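Local coordinates for protein adenylyltransferase thiF (PDB 1ZUD) that adenylates the C-terminal glycine carboxyl group of the sulfur carrier protein ThiS with ATP, a step in making the thiazole of thiamin, at residues Q30-L36 with T54-D59. Residues are numbered along the deposited sequence; the frame is centred on the assembly and turned at random. Where two conformers were deposited one is given.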
loop_
_atom_site.group_PDB
_atom_site.type_symbol
_atom_site.label_atom_id
_atom_site.label_comp_id
_atom_site.label_asym_id
_atom_site.label_seq_id
_atom_site.Cartn_x
_atom_site.Cartn_y
_atom_site.Cartn_z
ATOM N N GLN C 30 12.457 -18.580 6.809
ATOM C CA GLN C 30 13.590 -17.733 6.495
ATOM C C GLN C 30 13.306 -16.892 5.273
ATOM O O GLN C 30 12.901 -17.406 4.207
ATOM C CB GLN C 30 14.893 -18.578 6.298
ATOM C CG GLN C 30 16.083 -17.622 5.920
ATOM C CD GLN C 30 17.449 -18.288 5.945
ATOM O OE1 GLN C 30 17.726 -19.157 6.794
ATOM N NE2 GLN C 30 18.310 -17.876 5.037
ATOM N N VAL C 31 13.523 -15.587 5.386
ATOM C CA VAL C 31 13.250 -14.690 4.244
ATOM C C VAL C 31 14.494 -13.922 3.890
ATOM O O VAL C 31 15.228 -13.419 4.780
ATOM C CB VAL C 31 12.096 -13.668 4.571
ATOM C CG1 VAL C 31 11.987 -12.573 3.459
ATOM C CG2 VAL C 31 10.744 -14.397 4.627
ATOM N N LEU C 32 14.788 -13.878 2.602
ATOM C CA LEU C 32 15.921 -13.092 2.138
ATOM C C LEU C 32 15.368 -11.810 1.496
ATOM O O LEU C 32 14.587 -11.865 0.514
ATOM C CB LEU C 32 16.777 -13.865 1.101
ATOM C CG LEU C 32 17.866 -13.111 0.306
ATOM C CD1 LEU C 32 19.040 -12.593 1.220
ATOM C CD2 LEU C 32 18.378 -14.045 -0.769
ATOM N N ILE C 33 15.789 -10.655 2.041
ATOM C CA ILE C 33 15.399 -9.355 1.482
ATOM C C ILE C 33 16.644 -8.784 0.770
ATOM O O ILE C 33 17.691 -8.489 1.396
ATOM C CB ILE C 33 14.911 -8.353 2.586
ATOM C CG1 ILE C 33 13.688 -8.966 3.332
ATOM C CG2 ILE C 33 14.546 -6.965 1.917
ATOM C CD1 ILE C 33 13.270 -8.195 4.652
ATOM N N ILE C 34 16.560 -8.657 -0.546
ATOM C CA ILE C 34 17.691 -8.113 -1.295
ATOM C C ILE C 34 17.396 -6.651 -1.645
ATOM O O ILE C 34 16.525 -6.377 -2.447
ATOM C CB ILE C 34 17.921 -8.931 -2.557
ATOM C CG1 ILE C 34 18.048 -10.414 -2.162
ATOM C CG2 ILE C 34 19.225 -8.514 -3.207
ATOM C CD1 ILE C 34 18.112 -11.329 -3.405
ATOM N N GLY C 35 18.122 -5.717 -1.015
ATOM C CA GLY C 35 17.872 -4.299 -1.221
ATOM C C GLY C 35 17.252 -3.717 0.040
ATOM O O GLY C 35 16.198 -4.129 0.457
ATOM N N LEU C 36 17.944 -2.794 0.695
ATOM C CA LEU C 36 17.419 -2.189 1.925
ATOM C C LEU C 36 17.127 -0.699 1.708
ATOM O O LEU C 36 17.601 0.189 2.460
ATOM C CB LEU C 36 18.420 -2.388 3.073
ATOM C CG LEU C 36 18.598 -3.870 3.453
ATOM C CD1 LEU C 36 19.738 -4.074 4.514
ATOM C CD2 LEU C 36 17.240 -4.383 3.962
ATOM N N THR C 54 13.816 -15.949 10.699
ATOM C CA THR C 54 15.132 -15.509 10.220
ATOM C C THR C 54 14.988 -14.550 9.042
ATOM O O THR C 54 14.316 -14.845 8.051
ATOM C CB THR C 54 16.016 -16.688 9.760
ATOM O OG1 THR C 54 16.100 -17.649 10.808
ATOM C CG2 THR C 54 17.444 -16.203 9.434
ATOM N N LEU C 55 15.595 -13.393 9.168
ATOM C CA LEU C 55 15.598 -12.430 8.076
ATOM C C LEU C 55 17.033 -12.200 7.671
ATOM O O LEU C 55 17.891 -11.876 8.514
ATOM C CB LEU C 55 15.031 -11.056 8.478
ATOM C CG LEU C 55 13.585 -10.934 8.850
ATOM C CD1 LEU C 55 13.319 -9.464 9.260
ATOM C CD2 LEU C 55 12.721 -11.344 7.635
ATOM N N VAL C 56 17.300 -12.346 6.384
ATOM C CA VAL C 56 18.629 -12.080 5.875
ATOM C C VAL C 56 18.496 -10.762 5.103
ATOM O O VAL C 56 17.644 -10.628 4.227
ATOM C CB VAL C 56 19.124 -13.307 5.011
ATOM C CG1 VAL C 56 20.582 -13.098 4.556
ATOM C CG2 VAL C 56 19.130 -14.591 5.903
ATOM N N LEU C 57 19.343 -9.782 5.444
ATOM C CA LEU C 57 19.228 -8.426 4.917
ATOM C C LEU C 57 20.485 -8.139 4.144
ATOM O O LEU C 57 21.544 -8.009 4.720
ATOM C CB LEU C 57 19.055 -7.460 6.119
ATOM C CG LEU C 57 18.032 -7.918 7.218
ATOM C CD1 LEU C 57 18.426 -7.440 8.630
ATOM C CD2 LEU C 57 16.641 -7.376 6.873
ATOM N N ALA C 58 20.351 -8.005 2.837
ATOM C CA ALA C 58 21.520 -7.787 1.982
ATOM C C ALA C 58 21.444 -6.417 1.299
ATOM O O ALA C 58 20.413 -6.066 0.693
ATOM C CB ALA C 58 21.572 -8.941 0.904
ATOM N N ASP C 59 22.516 -5.633 1.396
ATOM C CA ASP C 59 22.557 -4.341 0.698
ATOM C C ASP C 59 24.026 -3.908 0.685
ATOM O O ASP C 59 24.754 -4.190 1.628
ATOM C CB ASP C 59 21.687 -3.282 1.414
ATOM C CG ASP C 59 21.439 -1.988 0.549
ATOM O OD1 ASP C 59 20.383 -1.852 -0.150
ATOM O OD2 ASP C 59 22.314 -1.089 0.569
#
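Asp-59 reaches back to the loop after strand 30-34, where its OD1 takes the N-H of Leu-36 at 2.7 Å in a nearly straight bond, on the anti side and 30° out of the carboxylate plane. CG of Asp-59 stands anti to its own backbone N (chi1 -167°), which turns the carboxylate toward that loop, while OD2 accepts from Asp-61 N. Leu-36 lies against Asp-59 and Leu-57, its CD1 3.7 Å from Asp-59 CB and beside Leu-57 CB, the two leucines crossing at about a right angle. With an alanine at Asp-59 the Leu-36 N-H would probably lose its acceptor, leaving the glycine-containing turn less firmly tied. Along the strands, five backbone bonds from Val-31 N to Gly-35 N join the parallel pair. On one face Ile-33 and, in the conformer given, Leu-57 lie side by side, both touching Ala-44 of helix 40-50. On the other, Leu-32 CD1 meets Val-56 CG1 at 3.7 Å, and the extended Gln-30 lays NE2 3.5 Å from Val-56 CG2. The two strands, joined through helix 40-50, form the first beta-alpha-beta unit of a Rossmann-type fold, with Gly-35 opening a probable GxGxxG turn and Asp-59, an ATP-binding residue, just beyond Ala-58.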